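Local coordinates for protein CELL division inhibitor (PDB 1G3Q) that probably binds and hydrolyses ATP as a MinD-type regulator of cell division, and is captured here with ADP and magnesium, at residues I7-G12 with T149-V154; D38-M43 with D118-L123; R99-V104 with M128-S133; L139-E144 with L166-N171. One frame throughout, in Å; residues are numbered along the deposited sequence.

Interaction 1: I7-G12 with T149-V154; sequences IVSGKG and TDTMKV
G10 and T151 supply the polar link between the loop after strand 3-8 and helix 145-160. The backbone N-H of G10 points at T151 OG1, 3.1 Å from G10 N, with an N-H...O angle of 149°. T151 carries its OG1 anti to the carbonyl carbon (chi1 -58°), on the loop side, and the same hydroxyl is also hydrogen-bonded to the carbonyl oxygen of C147, one turn back in the helix. A valine here would probably leave both the G10 amide and the C147 carbonyl without this partner, and the loop less firmly tied to the helix. Among the charged groups, the extended side chain of K11 crosses D150 with its methylenes, K11 CE lying 3.5 Å from D150 OD2. The ammonium itself goes to S146, and K11 NZ stays 4.6 Å from D150 OD2, a distance at which the opposite charges probably still attract one another. Van der Waals packing closes the rest. V154 sets CG2 3.8 Å from both S9 O and G10 CA, while its CG1 passes V8 CG2 at 4.2 Å, two compact branched side chains sliding past each other in opposite directions. Glycine suits position 10 because G10 CA already sits 3.9 Å from D150 C, and a beta carbon would run into the helix backbone. The arrangement belongs to a P-loop of the deviant Walker A type found in MinD and ParA ATPases, in which K11 occupies the place of the signature lysine and G12 touches the bound ADP.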
loop_
_atom_site.group_PDB
_atom_site.type_symbol
_atom_site.label_atom_id
_atom_site.label_comp_id
_atom_site.label_asym_id
_atom_site.label_seq_id
_atom_site.Cartn_x
_atom_site.Cartn_y
_atom_site.Cartn_z
ATOM N N ILE A 7 -3.529 -2.270 -1.047
ATOM C CA ILE A 7 -3.268 -0.985 -1.693
ATOM C C ILE A 7 -2.996 -1.370 -3.139
ATOM O O ILE A 7 -1.954 -1.941 -3.444
ATOM C CB ILE A 7 -2.024 -0.301 -1.086
ATOM C CG1 ILE A 7 -2.150 -0.257 0.441
ATOM C CG2 ILE A 7 -1.873 1.108 -1.644
ATOM C CD1 ILE A 7 -3.406 0.436 0.947
ATOM N N VAL A 8 -3.930 -1.042 -4.027
ATOM C CA VAL A 8 -3.822 -1.457 -5.424
ATOM C C VAL A 8 -3.898 -0.372 -6.485
ATOM O O VAL A 8 -4.187 0.788 -6.196
ATOM C CB VAL A 8 -4.931 -2.483 -5.735
ATOM C CG1 VAL A 8 -4.948 -3.567 -4.664
ATOM C CG2 VAL A 8 -6.290 -1.778 -5.783
ATOM N N SER A 9 -3.647 -0.777 -7.727
ATOM C CA SER A 9 -3.698 0.137 -8.859
ATOM C C SER A 9 -3.735 -0.604 -10.187
ATOM O O SER A 9 -3.394 -1.789 -10.268
ATOM C CB SER A 9 -2.492 1.073 -8.851
ATOM O OG SER A 9 -2.580 1.997 -9.920
ATOM N N GLY A 10 -4.153 0.106 -11.229
ATOM C CA GLY A 10 -4.209 -0.483 -12.551
ATOM C C GLY A 10 -2.851 -0.366 -13.211
ATOM O O GLY A 10 -2.522 -1.126 -14.119
ATOM N N LYS A 11 -2.055 0.591 -12.750
ATOM C CA LYS A 11 -0.723 0.807 -13.302
ATOM C C LYS A 11 0.319 0.983 -12.208
ATOM O O LYS A 11 -0.008 1.323 -11.072
ATOM C CB LYS A 11 -0.707 2.049 -14.196
ATOM C CG LYS A 11 -1.594 1.964 -15.427
ATOM C CD LYS A 11 -1.434 3.217 -16.279
ATOM C CE LYS A 11 -2.230 3.130 -17.568
ATOM N NZ LYS A 11 -2.063 4.369 -18.379
ATOM N N GLY A 12 1.579 0.750 -12.562
ATOM C CA GLY A 12 2.654 0.911 -11.605
ATOM C C GLY A 12 3.111 2.356 -11.610
ATOM O O GLY A 12 2.791 3.104 -12.535
ATOM N N THR A 149 -9.483 4.403 -15.572
ATOM C CA THR A 149 -10.243 3.279 -16.108
ATOM C C THR A 149 -9.580 1.939 -15.795
ATOM O O THR A 149 -10.260 0.968 -15.468
ATOM C CB THR A 149 -10.448 3.410 -17.641
ATOM O OG1 THR A 149 -9.179 3.514 -18.298
ATOM C CG2 THR A 149 -11.270 4.645 -17.960
ATOM N N ASP A 150 -8.256 1.883 -15.888
ATOM C CA ASP A 150 -7.544 0.646 -15.590
ATOM C C ASP A 150 -7.718 0.272 -14.121
ATOM O O ASP A 150 -8.011 -0.879 -13.796
ATOM C CB ASP A 150 -6.053 0.795 -15.918
ATOM C CG ASP A 150 -5.770 0.660 -17.402
ATOM O OD1 ASP A 150 -6.738 0.660 -18.191
ATOM O OD2 ASP A 150 -4.583 0.560 -17.780
ATOM N N THR A 151 -7.544 1.249 -13.236
ATOM C CA THR A 151 -7.683 1.011 -11.803
ATOM C C THR A 151 -9.124 0.630 -11.477
ATOM O O THR A 151 -9.381 -0.201 -10.608
ATOM C CB THR A 151 -7.286 2.260 -10.993
ATOM O OG1 THR A 151 -5.934 2.621 -11.312
ATOM C CG2 THR A 151 -7.390 1.981 -9.501
ATOM N N MET A 152 -10.062 1.242 -12.188
ATOM C CA MET A 152 -11.476 0.953 -11.993
ATOM C C MET A 152 -11.704 -0.532 -12.244
ATOM O O MET A 152 -12.369 -1.212 -11.464
ATOM C CB MET A 152 -12.314 1.767 -12.974
ATOM C CG MET A 152 -13.808 1.560 -12.847
ATOM S SD MET A 152 -14.661 2.249 -14.275
ATOM C CE MET A 152 -13.928 3.903 -14.327
ATOM N N LYS A 153 -11.139 -1.028 -13.342
ATOM C CA LYS A 153 -11.270 -2.432 -13.706
ATOM C C LYS A 153 -10.759 -3.341 -12.595
ATOM O O LYS A 153 -11.365 -4.373 -12.300
ATOM C CB LYS A 153 -10.508 -2.716 -15.003
ATOM C CG LYS A 153 -11.109 -2.045 -16.231
ATOM C CD LYS A 153 -10.347 -2.425 -17.492
ATOM C CE LYS A 153 -10.974 -1.802 -18.728
ATOM N NZ LYS A 153 -10.206 -2.152 -19.958
ATOM N N VAL A 154 -9.641 -2.962 -11.985
ATOM C CA VAL A 154 -9.080 -3.755 -10.902
ATOM C C VAL A 154 -10.078 -3.776 -9.749
ATOM O O VAL A 154 -10.330 -4.821 -9.155
ATOM C CB VAL A 154 -7.738 -3.165 -10.407
ATOM C CG1 VAL A 154 -7.237 -3.948 -9.205
ATOM C CG2 VAL A 154 -6.710 -3.208 -11.530
#

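Interaction 2: D38-M43 with D118-L123; sequences DGDLTM and DCPAGL
D38 pairs with D118 as a parallel bridge, and this puts the acids on one face of the sheet with D38 OD1 and D118 OD2 4.4 Å apart. Each has its own partner: D38 OD1 receives the backbone N of D40 at 3.0 Å, nearly in line with the C-O bond, closing an Asx turn, whereas D118 OD2 is hydrogen-bonded to T17. G39 follows with a weak bond from its N to D118 O; glycine fits because a beta carbon would be tight against that oxygen. G39 O lies 3.2 Å from P120 CD. D40 then swings CG anti to its backbone N (chi1 -154°), which carries the carboxylate alongside the proline: D40 OD1 is 3.3 Å from P120 CB. A water lies 2.8 Å from D40 OD2, between it and D118 OD1. An alanine in place of D40 would probably leave this water without one partner and open a gap beside P120. Two carboxylates facing one water are consistent with a metal site: in a crystal structure of this protein D40 and D118 bind a magnesium ion that is not bound to this chain in the model, and the D40 side chain comes within about 4 Å (nearest atoms) of the magnesium present here.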
loop_
_atom_site.group_PDB
_atom_site.type_symbol
_atom_site.label_atom_id
_atom_site.label_comp_id
_atom_site.label_asym_id
_atom_site.label_seq_id
_atom_site.Cartn_x
_atom_site.Cartn_y
_atom_site.Cartn_z
ATOM N N ASP A 38 5.024 -5.920 2.175
ATOM C CA ASP A 38 5.515 -5.698 0.823
ATOM C C ASP A 38 5.118 -6.878 -0.053
ATOM O O ASP A 38 5.848 -7.866 -0.149
ATOM C CB ASP A 38 7.037 -5.548 0.795
ATOM C CG ASP A 38 7.535 -5.026 -0.540
ATOM O OD1 ASP A 38 6.768 -5.107 -1.528
ATOM O OD2 ASP A 38 8.680 -4.536 -0.612
ATOM N N GLY A 39 3.953 -6.773 -0.683
ATOM C CA GLY A 39 3.487 -7.840 -1.550
ATOM C C GLY A 39 3.944 -7.673 -2.991
ATOM O O GLY A 39 3.487 -8.397 -3.879
ATOM N N ASP A 40 4.831 -6.711 -3.234
ATOM C CA ASP A 40 5.342 -6.487 -4.584
ATOM C C ASP A 40 6.597 -7.340 -4.710
ATOM O O ASP A 40 7.726 -6.847 -4.639
ATOM C CB ASP A 40 5.682 -5.011 -4.802
ATOM C CG ASP A 40 5.611 -4.619 -6.261
ATOM O OD1 ASP A 40 5.945 -5.474 -7.106
ATOM O OD2 ASP A 40 5.230 -3.464 -6.565
ATOM N N LEU A 41 6.377 -8.634 -4.902
ATOM C CA LEU A 41 7.447 -9.612 -4.985
ATOM C C LEU A 41 8.589 -9.342 -5.964
ATOM O O LEU A 41 9.743 -9.639 -5.650
ATOM C CB LEU A 41 6.845 -10.998 -5.251
ATOM C CG LEU A 41 5.773 -11.448 -4.241
ATOM C CD1 LEU A 41 5.312 -12.863 -4.570
ATOM C CD2 LEU A 41 6.338 -11.397 -2.829
ATOM N N THR A 42 8.293 -8.786 -7.135
ATOM C CA THR A 42 9.354 -8.531 -8.114
ATOM C C THR A 42 10.009 -7.164 -7.975
ATOM O O THR A 42 11.036 -6.901 -8.607
ATOM C CB THR A 42 8.842 -8.657 -9.565
ATOM O OG1 THR A 42 7.875 -7.633 -9.818
ATOM C CG2 THR A 42 8.203 -10.021 -9.798
ATOM N N MET A 43 9.424 -6.297 -7.152
ATOM C CA MET A 43 9.962 -4.953 -6.947
ATOM C C MET A 43 9.805 -4.542 -5.485
ATOM O O MET A 43 9.078 -3.607 -5.176
ATOM C CB MET A 43 9.220 -3.947 -7.837
ATOM C CG MET A 43 9.292 -4.252 -9.327
ATOM S SD MET A 43 10.959 -4.080 -10.018
ATOM C CE MET A 43 10.918 -2.356 -10.523
ATOM N N ASP A 118 1.147 -3.652 0.205
ATOM C CA ASP A 118 1.650 -2.914 -0.947
ATOM C C ASP A 118 1.630 -3.940 -2.078
ATOM O O ASP A 118 2.394 -4.903 -2.060
ATOM C CB ASP A 118 3.082 -2.450 -0.670
ATOM C CG ASP A 118 3.644 -1.573 -1.775
ATOM O OD1 ASP A 118 2.923 -1.291 -2.761
ATOM O OD2 ASP A 118 4.820 -1.164 -1.645
ATOM N N CYS A 119 0.753 -3.742 -3.054
ATOM C CA CYS A 119 0.635 -4.691 -4.158
ATOM C C CYS A 119 1.237 -4.241 -5.475
ATOM O O CYS A 119 1.352 -3.047 -5.751
ATOM C CB CYS A 119 -0.842 -5.014 -4.429
ATOM S SG CYS A 119 -1.791 -5.620 -3.026
ATOM N N PRO A 120 1.669 -5.203 -6.298
ATOM C CA PRO A 120 2.225 -4.805 -7.588
ATOM C C PRO A 120 0.961 -4.456 -8.375
ATOM O O PRO A 120 -0.131 -4.887 -8.006
ATOM C CB PRO A 120 2.897 -6.083 -8.088
ATOM C CG PRO A 120 2.084 -7.169 -7.462
ATOM C CD PRO A 120 1.838 -6.648 -6.065
ATOM N N ALA A 121 1.089 -3.676 -9.438
ATOM C CA ALA A 121 -0.085 -3.302 -10.216
ATOM C C ALA A 121 -0.492 -4.389 -11.203
ATOM O O ALA A 121 0.258 -5.330 -11.456
ATOM C CB ALA A 121 0.187 -2.008 -10.963
ATOM N N GLY A 122 -1.699 -4.263 -11.745
ATOM C CA GLY A 122 -2.155 -5.218 -12.737
ATOM C C GLY A 122 -3.037 -6.357 -12.275
ATOM O O GLY A 122 -3.555 -6.365 -11.156
ATOM N N LEU A 123 -3.192 -7.337 -13.161
ATOM C CA LEU A 123 -4.032 -8.489 -12.894
ATOM C C LEU A 123 -3.325 -9.823 -13.102
ATOM O O LEU A 123 -3.974 -10.868 -13.140
ATOM C CB LEU A 123 -5.277 -8.420 -13.782
ATOM C CG LEU A 123 -6.153 -7.177 -13.592
ATOM C CD1 LEU A 123 -7.142 -7.074 -14.738
ATOM C CD2 LEU A 123 -6.877 -7.250 -12.249
HETATM O O HOH W 1 3.941 -1.450 -5.089
#

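Interaction 3: R99-V104 with M128-S133; sequences RKLPEV and MSAMLS
P102 and S133 bring the two backbones within 3.9 Å, CA to CA, while R99 and S129 at the other end stand 5.7 Å apart. This is helix-to-helix packing on the flank of the P-loop NTPase fold: the first turn of helix 101-106 rests on the last turn of helix 125-131 and the loop that follows it. L101 fills the apolar part. With its CG anti to the carbonyl carbon (chi1 -81°), L101 CD1 lies 3.9 Å from S129 CB and 4.2 Å from A130 CB; L59 and L63 of helix 59-63 cover other parts of the same side chain. The small residues S129 and A130 let a leucine come this close to the helix backbone. The S129 hydroxyl turns back to the carbonyl oxygen of L125, leaving its CB to the leucine. P102 suits the start of a helix, where its lack of an N-H costs no bond within the helix. P102 CG and P102 CD both lie 3.5 Å from S129 O. That oxygen is already satisfied: S133, just beyond the end of helix 125-131, turns its hydroxyl back to the last turn, and S133 OG donates to S129 O at 2.8 Å, in the carbonyl plane. The same S133 OG sits only 2.9 Å from P102 N, a nitrogen that has no hydrogen to offer it.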
loop_
_atom_site.group_PDB
_atom_site.type_symbol
_atom_site.label_atom_id
_atom_site.label_comp_id
_atom_site.label_asym_id
_atom_site.label_seq_id
_atom_site.Cartn_x
_atom_site.Cartn_y
_atom_site.Cartn_z
ATOM N N ARG A 99 1.151 -17.786 -4.593
ATOM C CA ARG A 99 -0.137 -18.383 -4.268
ATOM C C ARG A 99 -0.342 -18.564 -2.764
ATOM O O ARG A 99 -1.468 -18.753 -2.304
ATOM C CB ARG A 99 -0.277 -19.728 -4.986
ATOM C CG ARG A 99 -0.199 -19.606 -6.505
ATOM C CD ARG A 99 -0.002 -20.965 -7.161
ATOM N NE ARG A 99 1.145 -21.671 -6.598
ATOM C CZ ARG A 99 1.451 -22.933 -6.876
ATOM N NH1 ARG A 99 0.696 -23.624 -7.721
ATOM N NH2 ARG A 99 2.484 -23.516 -6.281
ATOM N N LYS A 100 0.741 -18.494 -1.995
ATOM C CA LYS A 100 0.644 -18.654 -0.546
ATOM C C LYS A 100 0.501 -17.331 0.203
ATOM O O LYS A 100 0.429 -17.315 1.432
ATOM C CB LYS A 100 1.859 -19.418 -0.017
ATOM C CG LYS A 100 1.841 -20.893 -0.386
ATOM C CD LYS A 100 3.104 -21.605 0.047
ATOM C CE LYS A 100 2.993 -23.100 -0.242
ATOM N NZ LYS A 100 4.263 -23.809 0.071
ATOM N N LEU A 101 0.455 -16.228 -0.537
ATOM C CA LEU A 101 0.317 -14.912 0.079
ATOM C C LEU A 101 -0.951 -14.786 0.929
ATOM O O LEU A 101 -0.884 -14.387 2.091
ATOM C CB LEU A 101 0.346 -13.817 -0.994
ATOM C CG LEU A 101 1.743 -13.422 -1.484
ATOM C CD1 LEU A 101 1.644 -12.518 -2.708
ATOM C CD2 LEU A 101 2.481 -12.711 -0.349
ATOM N N PRO A 102 -2.123 -15.131 0.364
ATOM C CA PRO A 102 -3.364 -15.026 1.140
ATOM C C PRO A 102 -3.341 -15.747 2.488
ATOM O O PRO A 102 -3.723 -15.168 3.501
ATOM C CB PRO A 102 -4.408 -15.593 0.186
ATOM C CG PRO A 102 -3.892 -15.135 -1.149
ATOM C CD PRO A 102 -2.416 -15.459 -1.044
ATOM N N GLU A 103 -2.894 -16.999 2.508
ATOM C CA GLU A 103 -2.854 -17.747 3.760
ATOM C C GLU A 103 -1.832 -17.167 4.736
ATOM O O GLU A 103 -2.087 -17.093 5.939
ATOM C CB GLU A 103 -2.556 -19.231 3.498
ATOM C CG GLU A 103 -1.204 -19.529 2.865
ATOM C CD GLU A 103 -1.083 -20.978 2.401
ATOM O OE1 GLU A 103 -1.912 -21.413 1.570
ATOM O OE2 GLU A 103 -0.161 -21.680 2.864
ATOM N N VAL A 104 -0.685 -16.741 4.220
ATOM C CA VAL A 104 0.352 -16.172 5.077
ATOM C C VAL A 104 -0.093 -14.866 5.727
ATOM O O VAL A 104 0.005 -14.703 6.940
ATOM C CB VAL A 104 1.649 -15.899 4.289
ATOM C CG1 VAL A 104 2.649 -15.168 5.178
ATOM C CG2 VAL A 104 2.244 -17.210 3.804
ATOM N N MET A 128 -2.557 -10.460 -8.462
ATOM C CA MET A 128 -3.783 -11.061 -7.948
ATOM C C MET A 128 -3.575 -11.728 -6.593
ATOM O O MET A 128 -4.405 -11.589 -5.693
ATOM C CB MET A 128 -4.331 -12.086 -8.942
ATOM C CG MET A 128 -4.864 -11.493 -10.236
ATOM S SD MET A 128 -6.240 -10.345 -9.990
ATOM C CE MET A 128 -7.402 -11.377 -9.127
ATOM N N SER A 129 -2.470 -12.453 -6.450
ATOM C CA SER A 129 -2.165 -13.145 -5.199
ATOM C C SER A 129 -2.054 -12.170 -4.031
ATOM O O SER A 129 -2.496 -12.461 -2.922
ATOM C CB SER A 129 -0.855 -13.923 -5.331
ATOM O OG SER A 129 -0.937 -14.875 -6.374
ATOM N N ALA A 130 -1.457 -11.014 -4.288
ATOM C CA ALA A 130 -1.282 -10.005 -3.254
ATOM C C ALA A 130 -2.611 -9.330 -2.934
ATOM O O ALA A 130 -3.037 -9.302 -1.779
ATOM C CB ALA A 130 -0.252 -8.963 -3.706
ATOM N N MET A 131 -3.272 -8.798 -3.956
ATOM C CA MET A 131 -4.547 -8.115 -3.759
ATOM C C MET A 131 -5.576 -9.004 -3.071
ATOM O O MET A 131 -6.295 -8.551 -2.179
ATOM C CB MET A 131 -5.110 -7.629 -5.097
ATOM C CG MET A 131 -4.215 -6.636 -5.822
ATOM S SD MET A 131 -5.004 -5.940 -7.283
ATOM C CE MET A 131 -4.927 -7.361 -8.400
ATOM N N LEU A 132 -5.641 -10.268 -3.482
ATOM C CA LEU A 132 -6.600 -11.202 -2.906
ATOM C C LEU A 132 -6.259 -11.642 -1.489
ATOM O O LEU A 132 -6.985 -12.445 -0.892
ATOM C CB LEU A 132 -6.758 -12.429 -3.807
ATOM C CG LEU A 132 -7.456 -12.156 -5.146
ATOM C CD1 LEU A 132 -7.509 -13.436 -5.970
ATOM C CD2 LEU A 132 -8.857 -11.630 -4.891
ATOM N N SER A 133 -5.156 -11.125 -0.953
ATOM C CA SER A 133 -4.755 -11.450 0.412
ATOM C C SER A 133 -5.466 -10.502 1.372
ATOM O O SER A 133 -5.457 -10.714 2.586
ATOM C CB SER A 133 -3.237 -11.307 0.587
ATOM O OG SER A 133 -2.532 -12.318 -0.113
#

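Interaction 4: L139-E144 with L166-N171; sequences LVTNPE and LGFVLN. With ADP (adenosine-5'-diphosphate), chain C.
The beta-alpha-beta crossover formed by strand 136-141, helix 145-160 and strand 164-173 closes here, where L139, V140 and T141 run parallel to F168, V169 and L170. Four backbone bonds join the strands, donors alternating between them: L139 N to G167 O, V169 N to L139 O, T141 N to V169 O, and N171 N to T141 O at 2.9 Å. On the face covered by helix 145-160, L139 CB meets F168 CB at 3.6 Å. Beyond them T141 CG2 comes obliquely to the phenylalanine ring, 3.7 Å from F168 CD1, and T141 OG1 donates to N142 O. Threonine thus serves both needs, a methyl for the ring and a hydroxyl to hold the turn leaving the strand. On the other face lie V140 and V169, branched residues at home in a buried strand. G167 has backbone angles that would press a beta carbon against the preceding carbonyl oxygen. Past the strand end, P143 CG packs on L170 CD1 at 3.8 Å, and P143 CD lies 3.2 Å from N171 O. N171 holds CG anti to its backbone N (chi1 -173°), and its amide reads the adenine of ADP: N171 OD1 accepts from ADP N6 at 2.8 Å, while N171 ND2 donates to ADP N7 at 2.9 Å, at 167°. ND2 is also bonded to T14 O in the P-loop, which fixes the turn of the amide. One acceptor and one donor facing N6 and N7 match adenine, and would probably suit guanine less well, with a carbonyl oxygen in place of that amino group.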
loop_
_atom_site.group_PDB
_atom_site.type_symbol
_atom_site.label_atom_id
_atom_site.label_comp_id
_atom_site.label_asym_id
_atom_site.label_seq_id
_atom_site.Cartn_x
_atom_site.Cartn_y
_atom_site.Cartn_z
ATOM N N LEU A 139 -8.072 1.803 -3.726
ATOM C CA LEU A 139 -7.586 2.033 -5.076
ATOM C C LEU A 139 -6.691 3.261 -5.145
ATOM O O LEU A 139 -7.025 4.317 -4.606
ATOM C CB LEU A 139 -8.767 2.207 -6.043
ATOM C CG LEU A 139 -9.928 1.211 -5.930
ATOM C CD1 LEU A 139 -10.927 1.481 -7.054
ATOM C CD2 LEU A 139 -9.417 -0.215 -6.013
ATOM N N VAL A 140 -5.545 3.113 -5.801
ATOM C CA VAL A 140 -4.613 4.219 -5.963
ATOM C C VAL A 140 -4.499 4.507 -7.454
ATOM O O VAL A 140 -4.229 3.605 -8.247
ATOM C CB VAL A 140 -3.213 3.874 -5.408
ATOM C CG1 VAL A 140 -2.264 5.031 -5.650
ATOM C CG2 VAL A 140 -3.305 3.570 -3.919
ATOM N N THR A 141 -4.711 5.761 -7.831
ATOM C CA THR A 141 -4.654 6.143 -9.233
ATOM C C THR A 141 -4.140 7.562 -9.419
ATOM O O THR A 141 -4.084 8.344 -8.471
ATOM C CB THR A 141 -6.052 6.064 -9.875
ATOM O OG1 THR A 141 -5.963 6.377 -11.272
ATOM C CG2 THR A 141 -6.992 7.059 -9.204
ATOM N N ASN A 142 -3.757 7.881 -10.650
ATOM C CA ASN A 142 -3.287 9.217 -10.980
ATOM C C ASN A 142 -4.398 9.869 -11.801
ATOM O O ASN A 142 -5.330 9.190 -12.228
ATOM C CB ASN A 142 -1.984 9.149 -11.777
ATOM C CG ASN A 142 -0.857 8.510 -10.987
ATOM O OD1 ASN A 142 -0.770 8.671 -9.766
ATOM N ND2 ASN A 142 0.023 7.795 -11.680
ATOM N N PRO A 143 -4.321 11.192 -12.020
ATOM C CA PRO A 143 -5.334 11.929 -12.788
ATOM C C PRO A 143 -5.407 11.646 -14.294
ATOM O O PRO A 143 -5.861 12.497 -15.057
ATOM C CB PRO A 143 -4.985 13.393 -12.504
ATOM C CG PRO A 143 -4.286 13.339 -11.175
ATOM C CD PRO A 143 -3.410 12.128 -11.342
ATOM N N GLU A 144 -4.964 10.466 -14.723
ATOM C CA GLU A 144 -5.009 10.104 -16.141
ATOM C C GLU A 144 -6.208 9.199 -16.393
ATOM O O GLU A 144 -6.408 8.220 -15.679
ATOM C CB GLU A 144 -3.737 9.363 -16.557
ATOM C CG GLU A 144 -2.475 10.206 -16.582
ATOM C CD GLU A 144 -1.256 9.398 -16.999
ATOM O OE1 GLU A 144 -0.921 8.420 -16.294
ATOM O OE2 GLU A 144 -0.637 9.733 -18.034
ATOM N N LEU A 166 -13.100 0.234 -0.352
ATOM C CA LEU A 166 -13.194 1.427 0.481
ATOM C C LEU A 166 -13.372 2.700 -0.328
ATOM O O LEU A 166 -14.096 3.612 0.078
ATOM C CB LEU A 166 -11.935 1.558 1.339
ATOM C CG LEU A 166 -11.624 0.415 2.304
ATOM C CD1 LEU A 166 -10.289 0.676 2.990
ATOM C CD2 LEU A 166 -12.736 0.299 3.331
ATOM N N GLY A 167 -12.701 2.757 -1.472
ATOM C CA GLY A 167 -12.770 3.930 -2.322
ATOM C C GLY A 167 -11.426 4.108 -2.998
ATOM O O GLY A 167 -10.659 3.149 -3.099
ATOM N N PHE A 168 -11.121 5.319 -3.452
ATOM C CA PHE A 168 -9.848 5.545 -4.117
ATOM C C PHE A 168 -9.122 6.811 -3.682
ATOM O O PHE A 168 -9.708 7.717 -3.085
ATOM C CB PHE A 168 -10.045 5.555 -5.640
ATOM C CG PHE A 168 -10.626 6.838 -6.184
ATOM C CD1 PHE A 168 -9.814 7.758 -6.843
ATOM C CD2 PHE A 168 -11.986 7.113 -6.063
ATOM C CE1 PHE A 168 -10.346 8.932 -7.377
ATOM C CE2 PHE A 168 -12.530 8.286 -6.593
ATOM C CZ PHE A 168 -11.708 9.196 -7.252
ATOM N N VAL A 169 -7.829 6.844 -3.981
ATOM C CA VAL A 169 -6.977 7.979 -3.667
ATOM C C VAL A 169 -6.501 8.555 -4.991
ATOM O O VAL A 169 -6.013 7.822 -5.854
ATOM C CB VAL A 169 -5.733 7.547 -2.850
ATOM C CG1 VAL A 169 -4.798 8.737 -2.651
ATOM C CG2 VAL A 169 -6.164 6.977 -1.503
ATOM N N LEU A 170 -6.663 9.862 -5.164
ATOM C CA LEU A 170 -6.219 10.520 -6.385
ATOM C C LEU A 170 -4.847 11.085 -6.058
ATOM O O LEU A 170 -4.730 12.163 -5.479
ATOM C CB LEU A 170 -7.176 11.651 -6.770
ATOM C CG LEU A 170 -6.876 12.383 -8.081
ATOM C CD1 LEU A 170 -6.957 11.407 -9.250
ATOM C CD2 LEU A 170 -7.879 13.516 -8.267
ATOM N N ASN A 171 -3.808 10.347 -6.428
ATOM C CA ASN A 171 -2.445 10.762 -6.136
ATOM C C ASN A 171 -1.768 11.545 -7.256
ATOM O O ASN A 171 -2.153 11.457 -8.425
ATOM C CB ASN A 171 -1.611 9.530 -5.768
ATOM C CG ASN A 171 -0.216 9.889 -5.295
ATOM O OD1 ASN A 171 -0.032 10.851 -4.550
ATOM N ND2 ASN A 171 0.773 9.106 -5.715
HETATM P PB ADP C . 4.323 2.463 -7.117
HETATM O O1B ADP C . 5.049 1.837 -8.202
HETATM O O2B ADP C . 2.909 2.627 -7.490
HETATM O O3B ADP C . 4.434 1.733 -5.633
HETATM P PA ADP C . 5.675 4.573 -5.803
HETATM O O1A ADP C . 6.968 4.023 -5.591
HETATM O O2A ADP C . 4.879 4.659 -4.606
HETATM O O3A ADP C . 4.887 3.889 -6.904
HETATM O "O5'" ADP C . 5.898 5.969 -6.314
HETATM C "C5'" ADP C . 6.680 6.282 -7.530
HETATM C "C4'" ADP C . 7.546 7.475 -7.342
HETATM O "O4'" ADP C . 6.771 8.708 -7.349
HETATM C "C3'" ADP C . 8.293 7.517 -6.046
HETATM O "O3'" ADP C . 9.652 7.888 -6.266
HETATM C "C2'" ADP C . 7.621 8.547 -5.190
HETATM O "O2'" ADP C . 8.468 9.258 -4.290
HETATM C "C1'" ADP C . 6.995 9.479 -6.137
HETATM N N9 ADP C . 5.643 9.950 -5.728
HETATM C C8 ADP C . 4.459 9.267 -5.406
HETATM N N7 ADP C . 3.445 10.017 -5.084
HETATM C C5 ADP C . 3.953 11.292 -5.189
HETATM C C6 ADP C . 3.374 12.575 -4.973
HETATM N N6 ADP C . 2.099 12.673 -4.595
HETATM N N1 ADP C . 4.173 13.704 -5.168
HETATM C C2 ADP C . 5.479 13.576 -5.555
HETATM N N3 ADP C . 6.108 12.396 -5.781
HETATM C C4 ADP C . 5.295 11.287 -5.582
#

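All four contacts lie in one layered alpha-beta-alpha domain, and three surround the nucleotide. Interactions 1 and 4 are closest, their centres 8 Å apart: strands 3-8 and 136-141 are neighbours, with V8 O 2.7 Å from V140 N. Together they serve the phosphate end of ADP, through the P-loop, and its adenine end. Interaction 2, centred 12 Å from interaction 1, brings its aspartates to the magnesium side; A121 CB packs 3.2 Å from K11 C. Interaction 3 backs this region, C119 SG lying 3.7 Å from A130 CB, while M131 reaches V8 and V154. It is the farthest from interaction 4, 22 Å between centres, and the A130 side chain stays about 12 Å from ADP (nearest atoms).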